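Local coordinates for PbSGBP-B lipoprotein (Prevotella bryantii B14, PDB 6D2Y) that probably binds polysaccharides at the cell surface as a lipoprotein encoded in a polysaccharide utilization locus, at residues S139-K144 against N453-P458; I247-D250 against G256-M259; V266-N271 against D276-E281; A372-W377 against V393-P398. All blocks are in the same frame, centred on the assembly; numbering follows the deposited sequence.

Interaction 1 of 4, residues S139-K144 against N453-P458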
loop_
_atom_site.group_PDB
_atom_site.type_symbol
_atom_site.label_atom_id
_atom_site.label_comp_id
_atom_site.label_asym_id
_atom_site.label_seq_id
_atom_site.Cartn_x
_atom_site.Cartn_y
_atom_site.Cartn_z
ATOM N N SER A 139 -7.140 3.139 5.454
ATOM C CA SER A 139 -6.656 4.076 6.467
ATOM C C SER A 139 -6.267 3.350 7.748
ATOM O O SER A 139 -5.174 3.553 8.288
ATOM C CB SER A 139 -7.720 5.133 6.753
ATOM O OG SER A 139 -8.894 4.542 7.282
ATOM N N ASN A 140 -7.158 2.500 8.254
ATOM C CA ASN A 140 -6.872 1.683 9.433
ATOM C C ASN A 140 -7.498 0.319 9.174
ATOM O O ASN A 140 -8.716 0.161 9.281
ATOM C CB ASN A 140 -7.436 2.315 10.699
ATOM C CG ASN A 140 -7.192 1.471 11.947
ATOM O OD1 ASN A 140 -6.613 0.388 11.884
ATOM N ND2 ASN A 140 -7.631 1.981 13.092
ATOM N N GLU A 141 -6.666 -0.662 8.839
ATOM C CA GLU A 141 -7.177 -2.011 8.647
ATOM C C GLU A 141 -7.759 -2.596 9.929
ATOM O O GLU A 141 -8.473 -3.604 9.863
ATOM C CB GLU A 141 -6.068 -2.912 8.111
ATOM C CG GLU A 141 -5.502 -2.397 6.804
ATOM C CD GLU A 141 -4.379 -3.254 6.264
ATOM O OE1 GLU A 141 -4.100 -4.320 6.853
ATOM O OE2 GLU A 141 -3.769 -2.857 5.251
ATOM N N TRP A 142 -7.463 -2.000 11.093
ATOM C CA TRP A 142 -8.021 -2.427 12.372
ATOM C C TRP A 142 -8.985 -1.395 12.954
ATOM O O TRP A 142 -9.045 -1.200 14.169
ATOM C CB TRP A 142 -6.892 -2.749 13.347
ATOM C CG TRP A 142 -6.248 -4.093 13.088
ATOM C CD1 TRP A 142 -5.687 -4.523 11.921
ATOM C CD2 TRP A 142 -6.111 -5.176 14.018
ATOM N NE1 TRP A 142 -5.200 -5.800 12.068
ATOM C CE2 TRP A 142 -5.449 -6.225 13.347
ATOM C CE3 TRP A 142 -6.480 -5.358 15.354
ATOM C CZ2 TRP A 142 -5.150 -7.433 13.966
ATOM C CZ3 TRP A 142 -6.186 -6.552 15.962
ATOM C CH2 TRP A 142 -5.527 -7.578 15.272
ATOM N N ALA A 143 -9.785 -0.774 12.095
ATOM C CA ALA A 143 -10.709 0.255 12.544
ATOM C C ALA A 143 -11.881 -0.364 13.288
ATOM O O ALA A 143 -12.469 -1.354 12.843
ATOM C CB ALA A 143 -11.218 1.070 11.358
ATOM N N LYS A 144 -12.223 0.233 14.425
ATOM C CA LYS A 144 -13.349 -0.226 15.221
ATOM C C LYS A 144 -14.666 0.288 14.640
ATOM O O LYS A 144 -14.699 1.187 13.795
ATOM C CB LYS A 144 -13.199 0.227 16.672
ATOM C CG LYS A 144 -11.769 0.211 17.182
ATOM C CD LYS A 144 -11.700 0.562 18.660
ATOM C CE LYS A 144 -10.510 -0.107 19.321
ATOM N NZ LYS A 144 -10.266 -1.464 18.760
ATOM N N ASN A 453 0.530 -4.622 15.971
ATOM C CA ASN A 453 0.181 -5.440 14.813
ATOM C C ASN A 453 1.256 -5.394 13.721
ATOM O O ASN A 453 0.965 -5.216 12.537
ATOM C CB ASN A 453 -1.192 -5.064 14.257
ATOM C CG ASN A 453 -2.295 -5.181 15.303
ATOM O OD1 ASN A 453 -2.283 -6.090 16.137
ATOM N ND2 ASN A 453 -3.264 -4.277 15.247
ATOM N N ILE A 454 2.504 -5.610 14.129
ATOM C CA ILE A 454 3.596 -5.777 13.177
ATOM C C ILE A 454 3.434 -7.125 12.487
ATOM O O ILE A 454 3.467 -8.175 13.135
ATOM C CB ILE A 454 4.955 -5.675 13.882
ATOM C CG1 ILE A 454 5.039 -4.395 14.718
ATOM C CG2 ILE A 454 6.087 -5.740 12.865
ATOM C CD1 ILE A 454 6.169 -4.410 15.731
ATOM N N ARG A 455 3.268 -7.104 11.165
ATOM C CA ARG A 455 2.999 -8.315 10.403
ATOM C C ARG A 455 3.643 -8.205 9.027
ATOM O O ARG A 455 4.027 -7.121 8.581
ATOM C CB ARG A 455 1.490 -8.562 10.262
ATOM C CG ARG A 455 0.738 -7.420 9.580
ATOM C CD ARG A 455 -0.771 -7.606 9.661
ATOM N NE ARG A 455 -1.504 -6.528 8.997
ATOM C CZ ARG A 455 -1.917 -5.417 9.601
ATOM N NH1 ARG A 455 -1.668 -5.223 10.888
ATOM N NH2 ARG A 455 -2.577 -4.493 8.918
ATOM N N VAL A 456 3.762 -9.347 8.349
ATOM C CA VAL A 456 4.219 -9.400 6.963
ATOM C C VAL A 456 3.124 -10.046 6.124
ATOM O O VAL A 456 2.616 -11.119 6.469
ATOM C CB VAL A 456 5.564 -10.141 6.815
ATOM C CG1 VAL A 456 5.483 -11.569 7.339
ATOM C CG2 VAL A 456 6.011 -10.129 5.358
ATOM N N VAL A 457 2.765 -9.386 5.024
ATOM C CA VAL A 457 1.548 -9.716 4.281
ATOM C C VAL A 457 1.838 -9.664 2.798
ATOM O O VAL A 457 2.698 -8.893 2.333
ATOM C CB VAL A 457 0.402 -8.736 4.631
ATOM C CG1 VAL A 457 0.669 -7.353 4.051
ATOM C CG2 VAL A 457 -0.967 -9.259 4.215
ATOM N N PRO A 458 1.166 -10.508 2.011
ATOM C CA PRO A 458 1.346 -10.454 0.558
ATOM C C PRO A 458 0.967 -9.092 -0.006
ATOM O O PRO A 458 0.036 -8.437 0.465
ATOM C CB PRO A 458 0.412 -11.551 0.038
ATOM C CG PRO A 458 0.284 -12.500 1.170
ATOM C CD PRO A 458 0.362 -11.678 2.421
HETATM O O HOH W 1 -2.749 -6.487 6.119
#
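Glu141 and Trp142, in the type I beta turn Asn140–Ala143 of the IPT/TIG domain, reach across to Arg455 and Asn453 on strand 453-458 of the C-terminal beta sandwich, the probable glycan-binding domain: an interdomain joint built on a few polar side chains. The ionic part is a salt bridge: Arg455 NH2 lies 2.6 Å from Glu141 OE1. Arg455 CG sits between its backbone N and carbonyl carbon (chi1 59°), and the chain runs extended to NE, carrying the guanidinium to Glu141. The N-H bends to 136°, and the nitrogen approaches from above the carboxylate plane. A water that donates to OE1 and accepts from Arg455 NE spans them. Lys314 takes Glu141 OE2 and Glu316 takes Arg455 NH1, so the pair belongs to a larger charge network.

The rest is amide-over-ring packing. Asn453 ND2 lies over the centre of one indole face, with OD1 out toward CZ2 and CH2, the amide inclined 31° to the ring, while Trp142 NE1 donates to Asp218 O and Asn453 ND2 to Glu316. Within the turn, Asn140 OD1 accepts from Trp142 N at 2.7 Å, an Asx turn. Across the joint, Asn453 ND2 comes within 3.2 Å of Trp142 CD2.

Interaction 2 of 4, residues I247-D250 against G256-M259. With MG (magnesium ion), chain B.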
loop_
_atom_site.group_PDB
_atom_site.type_symbol
_atom_site.label_atom_id
_atom_site.label_comp_id
_atom_site.label_asym_id
_atom_site.label_seq_id
_atom_site.Cartn_x
_atom_site.Cartn_y
_atom_site.Cartn_z
ATOM N N ILE A 247 5.632 -1.611 26.677
ATOM C CA ILE A 247 4.605 -2.461 26.083
ATOM C C ILE A 247 3.463 -2.519 27.089
ATOM O O ILE A 247 3.601 -3.133 28.153
ATOM C CB ILE A 247 5.113 -3.874 25.752
ATOM C CG1 ILE A 247 6.399 -3.808 24.918
ATOM C CG2 ILE A 247 4.040 -4.665 25.020
ATOM C CD1 ILE A 247 6.710 -5.079 24.149
ATOM N N GLN A 248 2.346 -1.872 26.768
ATOM C CA GLN A 248 1.254 -1.730 27.720
ATOM C C GLN A 248 -0.047 -1.552 26.954
ATOM O O GLN A 248 -0.062 -1.439 25.726
ATOM C CB GLN A 248 1.487 -0.544 28.658
ATOM C CG GLN A 248 1.502 0.794 27.931
ATOM C CD GLN A 248 2.023 1.923 28.792
ATOM O OE1 GLN A 248 2.544 1.696 29.884
ATOM N NE2 GLN A 248 1.888 3.149 28.304
ATOM N N SER A 249 -1.144 -1.517 27.706
ATOM C CA SER A 249 -2.467 -1.280 27.149
ATOM C C SER A 249 -3.234 -0.345 28.070
ATOM O O SER A 249 -3.128 -0.447 29.296
ATOM C CB SER A 249 -3.247 -2.588 26.967
ATOM O OG SER A 249 -3.649 -3.114 28.218
ATOM N N ASP A 250 -4.001 0.560 27.473
ATOM C CA ASP A 250 -4.814 1.506 28.228
ATOM C C ASP A 250 -5.931 2.008 27.309
ATOM O O ASP A 250 -6.307 1.329 26.352
ATOM C CB ASP A 250 -3.933 2.628 28.803
ATOM C CG ASP A 250 -3.053 3.287 27.753
ATOM O OD1 ASP A 250 -3.518 3.493 26.613
ATOM O OD2 ASP A 250 -1.885 3.596 28.068
ATOM N N GLY A 256 -5.609 -4.368 22.725
ATOM C CA GLY A 256 -4.712 -4.896 23.737
ATOM C C GLY A 256 -3.443 -4.073 23.842
ATOM O O GLY A 256 -3.447 -2.847 23.671
ATOM N N ASN A 257 -2.337 -4.758 24.116
ATOM C CA ASN A 257 -1.064 -4.086 24.313
ATOM C C ASN A 257 -0.562 -3.464 23.018
ATOM O O ASN A 257 -0.824 -3.955 21.918
ATOM C CB ASN A 257 -0.013 -5.062 24.845
ATOM C CG ASN A 257 -0.274 -5.479 26.274
ATOM O OD1 ASN A 257 -0.755 -4.690 27.084
ATOM N ND2 ASN A 257 0.038 -6.729 26.591
ATOM N N TYR A 258 0.169 -2.366 23.169
ATOM C CA TYR A 258 0.906 -1.749 22.082
ATOM C C TYR A 258 2.344 -1.545 22.530
ATOM O O TYR A 258 2.657 -1.577 23.722
ATOM C CB TYR A 258 0.291 -0.405 21.662
ATOM C CG TYR A 258 0.218 0.602 22.789
ATOM C CD1 TYR A 258 -0.945 0.755 23.534
ATOM C CD2 TYR A 258 1.314 1.391 23.119
ATOM C CE1 TYR A 258 -1.014 1.670 24.571
ATOM C CE2 TYR A 258 1.256 2.300 24.155
ATOM C CZ TYR A 258 0.089 2.439 24.875
ATOM O OH TYR A 258 0.032 3.351 25.903
HETATM N N MSE A 259 3.217 -1.319 21.559
HETATM C CA MSE A 259 4.608 -1.006 21.847
HETATM C C MSE A 259 4.851 0.466 21.546
HETATM O O MSE A 259 4.386 0.978 20.530
HETATM C CB MSE A 259 5.531 -1.921 21.040
HETATM C CG MSE A 259 7.013 -1.827 21.357
HETATM SE SE MSE A 259 7.919 -0.331 20.507
HETATM C CE MSE A 259 7.915 -0.995 18.685
HETATM MG MG MG B . -2.087 -5.387 20.360
HETATM O O HOH W 2 -3.043 -6.295 18.836
#
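Gln248 and Tyr258 form the antiparallel hydrogen-bonded pair of a beta hairpin, and their backbone groups are paired: Gln248 N reaches Tyr258 O at 3.1 Å, and Tyr258 N reaches Gln248 O at 2.7 Å. Gln248 O also takes a CA-H...O contact from Asn257 and sits over one face of the Tyr258 ring, toward its rim. In the neighbouring non-hydrogen-bonded pair, Ile247 CG1 packs on CG of selenomethionine Met259.

The phenol oxygen is gripped by two groups of the opposite segment. Gln248 runs beside the tyrosine in the same direction, its chain extended beyond CG, and NE2 donates to Tyr258 OH at 3.0 Å (161°). The amide and ring planes are almost perpendicular. The Asp250 side chain crosses that of Tyr258 at about a right angle, and its OD2, at the ring edge, receives the hydroxyl proton at 2.9 Å on the syn side, the donor tilted out of the carboxylate plane. Lys450 adds a weak bond to the same oxygen.

Asn257 sends its side-chain ND2 to Phe226 O, while its backbone O binds magnesium at 2.5 Å. Asp225, Asp227, Ser255 and Asp452 complete the protein ligands, and a water is bound 2.0 Å from the metal. With its carbonyl on the cation and its N-H, that of Tyr258, on Gln248 O, the Asn257–Tyr258 peptide group is held at both ends, so hairpin register and metal site are probably set together.

Interaction 3 of 4, residues V266-N271 against D276-E281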
loop_
_atom_site.group_PDB
_atom_site.type_symbol
_atom_site.label_atom_id
_atom_site.label_comp_id
_atom_site.label_asym_id
_atom_site.label_seq_id
_atom_site.Cartn_x
_atom_site.Cartn_y
_atom_site.Cartn_z
ATOM N N VAL A 266 10.647 13.401 26.238
ATOM C CA VAL A 266 11.926 12.836 25.817
ATOM C C VAL A 266 12.311 13.483 24.490
ATOM O O VAL A 266 11.649 13.275 23.471
ATOM C CB VAL A 266 11.855 11.311 25.692
ATOM C CG1 VAL A 266 13.245 10.733 25.482
ATOM C CG2 VAL A 266 11.208 10.716 26.930
ATOM N N THR A 267 13.391 14.260 24.501
ATOM C CA THR A 267 13.748 15.083 23.354
ATOM C C THR A 267 14.509 14.271 22.313
ATOM O O THR A 267 15.431 13.518 22.643
ATOM C CB THR A 267 14.582 16.282 23.803
ATOM O OG1 THR A 267 13.780 17.132 24.630
ATOM C CG2 THR A 267 15.076 17.080 22.604
HETATM N N MSE A 268 14.164 14.502 21.048
HETATM C CA MSE A 268 14.823 13.870 19.921
HETATM C C MSE A 268 15.517 15.005 19.220
HETATM O O MSE A 268 14.848 16.007 18.887
HETATM C CB MSE A 268 13.793 13.234 19.000
HETATM C CG MSE A 268 14.254 13.280 17.549
HETATM SE SE MSE A 268 15.515 11.803 17.214
HETATM C CE MSE A 268 14.248 10.543 16.385
ATOM N N ALA A 269 16.822 14.892 18.986
ATOM C CA ALA A 269 17.573 15.966 18.352
ATOM C C ALA A 269 17.185 16.112 16.884
ATOM O O ALA A 269 16.751 15.160 16.232
ATOM C CB ALA A 269 19.075 15.716 18.473
ATOM N N ALA A 270 17.345 17.335 16.368
ATOM C CA ALA A 270 16.993 17.610 14.979
ATOM C C ALA A 270 17.879 16.844 14.006
ATOM O O ALA A 270 17.418 16.452 12.929
ATOM C CB ALA A 270 17.079 19.111 14.703
ATOM N N ASN A 271 19.143 16.622 14.361
ATOM C CA ASN A 271 20.055 15.869 13.510
ATOM C C ASN A 271 19.903 14.358 13.669
ATOM O O ASN A 271 20.706 13.609 13.104
ATOM C CB ASN A 271 21.503 16.284 13.792
ATOM C CG ASN A 271 21.998 15.805 15.145
ATOM O OD1 ASN A 271 21.213 15.579 16.066
ATOM N ND2 ASN A 271 23.311 15.648 15.270
ATOM N N ASP A 276 19.305 5.519 22.245
ATOM C CA ASP A 276 18.657 4.217 22.392
ATOM C C ASP A 276 17.252 4.298 22.980
ATOM O O ASP A 276 16.570 3.264 23.045
ATOM C CB ASP A 276 19.509 3.280 23.261
ATOM C CG ASP A 276 20.953 3.199 22.802
ATOM O OD1 ASP A 276 21.860 3.182 23.656
ATOM O OD2 ASP A 276 21.167 3.168 21.561
ATOM N N GLU A 277 16.807 5.482 23.410
ATOM C CA GLU A 277 15.426 5.633 23.843
ATOM C C GLU A 277 14.439 5.368 22.715
ATOM O O GLU A 277 13.267 5.087 22.987
ATOM C CB GLU A 277 15.190 7.034 24.406
ATOM C CG GLU A 277 15.792 7.275 25.779
ATOM C CD GLU A 277 14.959 6.667 26.891
ATOM O OE1 GLU A 277 13.725 6.565 26.722
ATOM O OE2 GLU A 277 15.535 6.301 27.938
ATOM N N PHE A 278 14.879 5.455 21.461
ATOM C CA PHE A 278 14.026 5.228 20.300
ATOM C C PHE A 278 14.435 3.972 19.538
ATOM O O PHE A 278 14.448 3.948 18.307
ATOM C CB PHE A 278 14.041 6.439 19.373
ATOM C CG PHE A 278 14.067 7.758 20.094
ATOM C CD1 PHE A 278 12.911 8.260 20.672
ATOM C CD2 PHE A 278 15.229 8.508 20.168
ATOM C CE1 PHE A 278 12.920 9.477 21.333
ATOM C CE2 PHE A 278 15.244 9.726 20.824
ATOM C CZ PHE A 278 14.087 10.212 21.408
ATOM N N SER A 279 14.779 2.913 20.264
ATOM C CA SER A 279 15.177 1.646 19.661
ATOM C C SER A 279 14.336 0.521 20.247
ATOM O O SER A 279 14.349 0.302 21.462
ATOM C CB SER A 279 16.667 1.370 19.888
ATOM O OG SER A 279 17.019 0.079 19.420
ATOM N N PHE A 280 13.603 -0.180 19.388
ATOM C CA PHE A 280 12.970 -1.441 19.746
ATOM C C PHE A 280 13.782 -2.571 19.129
ATOM O O PHE A 280 14.121 -2.518 17.942
ATOM C CB PHE A 280 11.520 -1.505 19.265
ATOM C CG PHE A 280 10.918 -2.879 19.350
ATOM C CD1 PHE A 280 10.793 -3.665 18.216
ATOM C CD2 PHE A 280 10.485 -3.388 20.564
ATOM C CE1 PHE A 280 10.246 -4.937 18.289
ATOM C CE2 PHE A 280 9.935 -4.659 20.645
ATOM C CZ PHE A 280 9.815 -5.433 19.506
ATOM N N GLU A 281 14.102 -3.582 19.932
ATOM C CA GLU A 281 14.981 -4.661 19.501
ATOM C C GLU A 281 14.369 -6.003 19.869
ATOM O O GLU A 281 14.148 -6.283 21.052
ATOM C CB GLU A 281 16.373 -4.513 20.128
ATOM C CG GLU A 281 17.013 -3.143 19.926
ATOM C CD GLU A 281 17.902 -2.722 21.086
ATOM O OE1 GLU A 281 18.021 -3.493 22.063
ATOM O OE2 GLU A 281 18.488 -1.620 21.017
#
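Val266, Thr267 and Met268 come up to Glu277 and Phe278 with the backbones well apart, CA atoms 8.2 Å apart at Val266 and Glu277 and 8.7 Å at Met268 and Phe278. Segment 266-271 is irregular, though largely extended through Ala269; segment 276-281 begins with a short 3-10 turn at Asp276 and Glu277 and enters a strand at Ser279. Side chains bridge the gap, and Phe278 carries most of the contact.

Its ring tip lies among three successive residues. Thr267 O faces CZ at the ring edge, near the plane, at 3.8 Å. Beside it, CB of selenomethionine Met268 comes 3.9 Å from CZ. The Met268 chain then bends at chi2 and chi3, bringing SE to 4.7 Å from the ring centroid, 33° off the normal: an oblique Met-aromatic contact that ends with CE over one face. Val266, with CG1 anti to N (chi1 -171°), slides past the phenyl in the opposite direction, CG1 4.2 Å from Phe278 CZ, and the same methyl touches Glu277 CG at 4.3 Å. Glu277 CB lies over the centre of a ring face.

Leu428 of strand 423-428 touches both Met268 and Phe278, and Ile261 also meets the phenyl. The arrangement is hydrophobic packing of a beta sandwich, in which the loop leading to an outermost strand of one sheet is held against the residues just before that strand.

Interaction 4 of 4, residues A372-W377 against V393-P398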
loop_
_atom_site.group_PDB
_atom_site.type_symbol
_atom_site.label_atom_id
_atom_site.label_comp_id
_atom_site.label_asym_id
_atom_site.label_seq_id
_atom_site.Cartn_x
_atom_site.Cartn_y
_atom_site.Cartn_z
ATOM N N ALA A 372 14.749 -0.735 5.567
ATOM C CA ALA A 372 13.773 0.283 5.206
ATOM C C ALA A 372 13.906 1.487 6.126
ATOM O O ALA A 372 14.151 1.347 7.327
ATOM C CB ALA A 372 12.355 -0.278 5.283
ATOM N N ILE A 373 13.755 2.676 5.553
ATOM C CA ILE A 373 13.839 3.928 6.295
ATOM C C ILE A 373 12.558 4.711 6.035
ATOM O O ILE A 373 12.348 5.227 4.928
ATOM C CB ILE A 373 15.083 4.744 5.917
ATOM C CG1 ILE A 373 16.308 3.830 5.822
ATOM C CG2 ILE A 373 15.318 5.842 6.933
ATOM C CD1 ILE A 373 17.638 4.564 5.830
ATOM N N TYR A 374 11.704 4.798 7.052
ATOM C CA TYR A 374 10.404 5.448 6.952
ATOM C C TYR A 374 10.479 6.831 7.585
ATOM O O TYR A 374 10.914 6.972 8.734
ATOM C CB TYR A 374 9.331 4.602 7.639
ATOM C CG TYR A 374 7.930 5.179 7.602
ATOM C CD1 TYR A 374 7.321 5.515 6.403
ATOM C CD2 TYR A 374 7.211 5.371 8.771
ATOM C CE1 TYR A 374 6.036 6.035 6.374
ATOM C CE2 TYR A 374 5.931 5.883 8.757
ATOM C CZ TYR A 374 5.348 6.216 7.558
ATOM O OH TYR A 374 4.073 6.732 7.546
HETATM N N MSE A 375 10.060 7.846 6.837
HETATM C CA MSE A 375 10.155 9.215 7.325
HETATM C C MSE A 375 9.053 10.102 6.750
HETATM O O MSE A 375 9.322 10.948 5.896
HETATM C CB MSE A 375 11.515 9.831 6.972
HETATM C CG MSE A 375 12.003 9.557 5.543
HETATM SE SE MSE A 375 13.935 9.563 5.327
HETATM C CE MSE A 375 14.293 11.209 6.283
ATOM N N PRO A 376 7.813 9.932 7.217
ATOM C CA PRO A 376 6.720 10.773 6.704
ATOM C C PRO A 376 6.836 12.231 7.110
ATOM O O PRO A 376 6.126 13.071 6.542
ATOM C CB PRO A 376 5.469 10.125 7.307
ATOM C CG PRO A 376 5.954 9.494 8.565
ATOM C CD PRO A 376 7.360 9.022 8.283
ATOM N N TRP A 377 7.703 12.559 8.071
ATOM C CA TRP A 377 7.927 13.948 8.442
ATOM C C TRP A 377 8.746 14.708 7.406
ATOM O O TRP A 377 8.842 15.937 7.497
ATOM C CB TRP A 377 8.616 14.021 9.808
ATOM C CG TRP A 377 9.852 13.181 9.931
ATOM C CD1 TRP A 377 9.937 11.921 10.450
ATOM C CD2 TRP A 377 11.182 13.548 9.546
ATOM N NE1 TRP A 377 11.238 11.477 10.404
ATOM C CE2 TRP A 377 12.022 12.458 9.853
ATOM C CE3 TRP A 377 11.745 14.691 8.967
ATOM C CZ2 TRP A 377 13.392 12.476 9.602
ATOM C CZ3 TRP A 377 13.105 14.707 8.718
ATOM C CH2 TRP A 377 13.914 13.608 9.035
ATOM N N VAL A 393 -3.379 4.388 12.353
ATOM C CA VAL A 393 -3.314 4.270 10.903
ATOM C C VAL A 393 -2.420 3.088 10.553
ATOM O O VAL A 393 -1.480 2.757 11.283
ATOM C CB VAL A 393 -2.794 5.564 10.237
ATOM C CG1 VAL A 393 -3.753 6.722 10.496
ATOM C CG2 VAL A 393 -1.395 5.900 10.737
ATOM N N THR A 394 -2.726 2.443 9.429
ATOM C CA THR A 394 -1.955 1.301 8.955
ATOM C C THR A 394 -0.837 1.770 8.034
ATOM O O THR A 394 -1.083 2.492 7.063
ATOM C CB THR A 394 -2.854 0.300 8.228
ATOM O OG1 THR A 394 -3.928 -0.095 9.095
ATOM C CG2 THR A 394 -2.056 -0.927 7.793
ATOM N N VAL A 395 0.389 1.355 8.343
ATOM C CA VAL A 395 1.572 1.709 7.569
ATOM C C VAL A 395 2.027 0.476 6.802
ATOM O O VAL A 395 2.149 -0.613 7.377
ATOM C CB VAL A 395 2.691 2.241 8.479
ATOM C CG1 VAL A 395 3.974 2.449 7.687
ATOM C CG2 VAL A 395 2.252 3.533 9.150
ATOM N N THR A 396 2.279 0.646 5.507
ATOM C CA THR A 396 2.718 -0.438 4.638
ATOM C C THR A 396 4.110 -0.119 4.117
ATOM O O THR A 396 4.318 0.924 3.487
ATOM C CB THR A 396 1.753 -0.645 3.468
ATOM O OG1 THR A 396 0.431 -0.876 3.971
ATOM C CG2 THR A 396 2.191 -1.839 2.628
ATOM N N ILE A 397 5.057 -1.013 4.377
ATOM C CA ILE A 397 6.421 -0.864 3.879
ATOM C C ILE A 397 6.816 -2.153 3.169
ATOM O O ILE A 397 7.120 -3.157 3.830
ATOM C CB ILE A 397 7.398 -0.527 5.015
ATOM C CG1 ILE A 397 7.005 0.798 5.669
ATOM C CG2 ILE A 397 8.821 -0.467 4.488
ATOM C CD1 ILE A 397 8.100 1.419 6.489
ATOM N N PRO A 398 6.825 -2.174 1.838
ATOM C CA PRO A 398 7.153 -3.415 1.126
ATOM C C PRO A 398 8.588 -3.844 1.384
ATOM O O PRO A 398 9.504 -3.020 1.436
ATOM C CB PRO A 398 6.932 -3.050 -0.347
ATOM C CG PRO A 398 7.038 -1.563 -0.394
ATOM C CD PRO A 398 6.515 -1.067 0.918
#
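Tyr374 and Ala372, on strand 372-374, face Ile397 and Val395 of strand 393-398 in a different sheet of the beta sandwich. The strand axes run 151° apart in direction and approach to 8.8 Å, so side chains fill the layer between them.

Tyr374 leads straight into that layer, its ring carbon CG anti to the backbone N (chi1 180°). At the root, CB meets Ile397 CD1 at 3.6 Å. The same methyl stays beside the start of the ring, 3.9 Å from CG and 4.2 Å from CD1, on an oblique approach. Farther out Val395 takes over: its CG1 lies above the ring, closest to CZ and CE2, in a CH-pi contact 4.2 Å from the centroid and 18° off the normal. The other valine methyl, CG2, ends alongside the hydroxyl, 4.0 Å from OH. Pro376 CD covers the opposite face over its centre.

Two residues back along the strand, Ala372 CB touches Ile397 CG2 at 3.6 Å, and Ile397 spans both residues with its two branches. Apart from the methyl beside the phenol oxygen all is carbon packing, so shape and apolar burial, rather than directional bonds, hold these strands face to face.

In the fold
From the N terminus, the chain passes the IPT/TIG turn at 139-144, whose partner strand comes only at the C-terminal end, so interaction 1 closes a loop of 308 residues that encloses the other three contacts. Those three follow in series without crossing: the hairpin of interaction 2, the short connection of interaction 3, then interaction 4. Interactions 2 and 3 touch where Met259 CE packs on Phe280. Interactions 1 and 4 meet through Thr394, which probably hydrogen-bonds to Ser139 O and Glu141 N. Strand 449-458 pairs with 258-261, linking interactions 1 and 2 within one sheet, while interaction 4 joins that sheet to the one also containing strand 279-282.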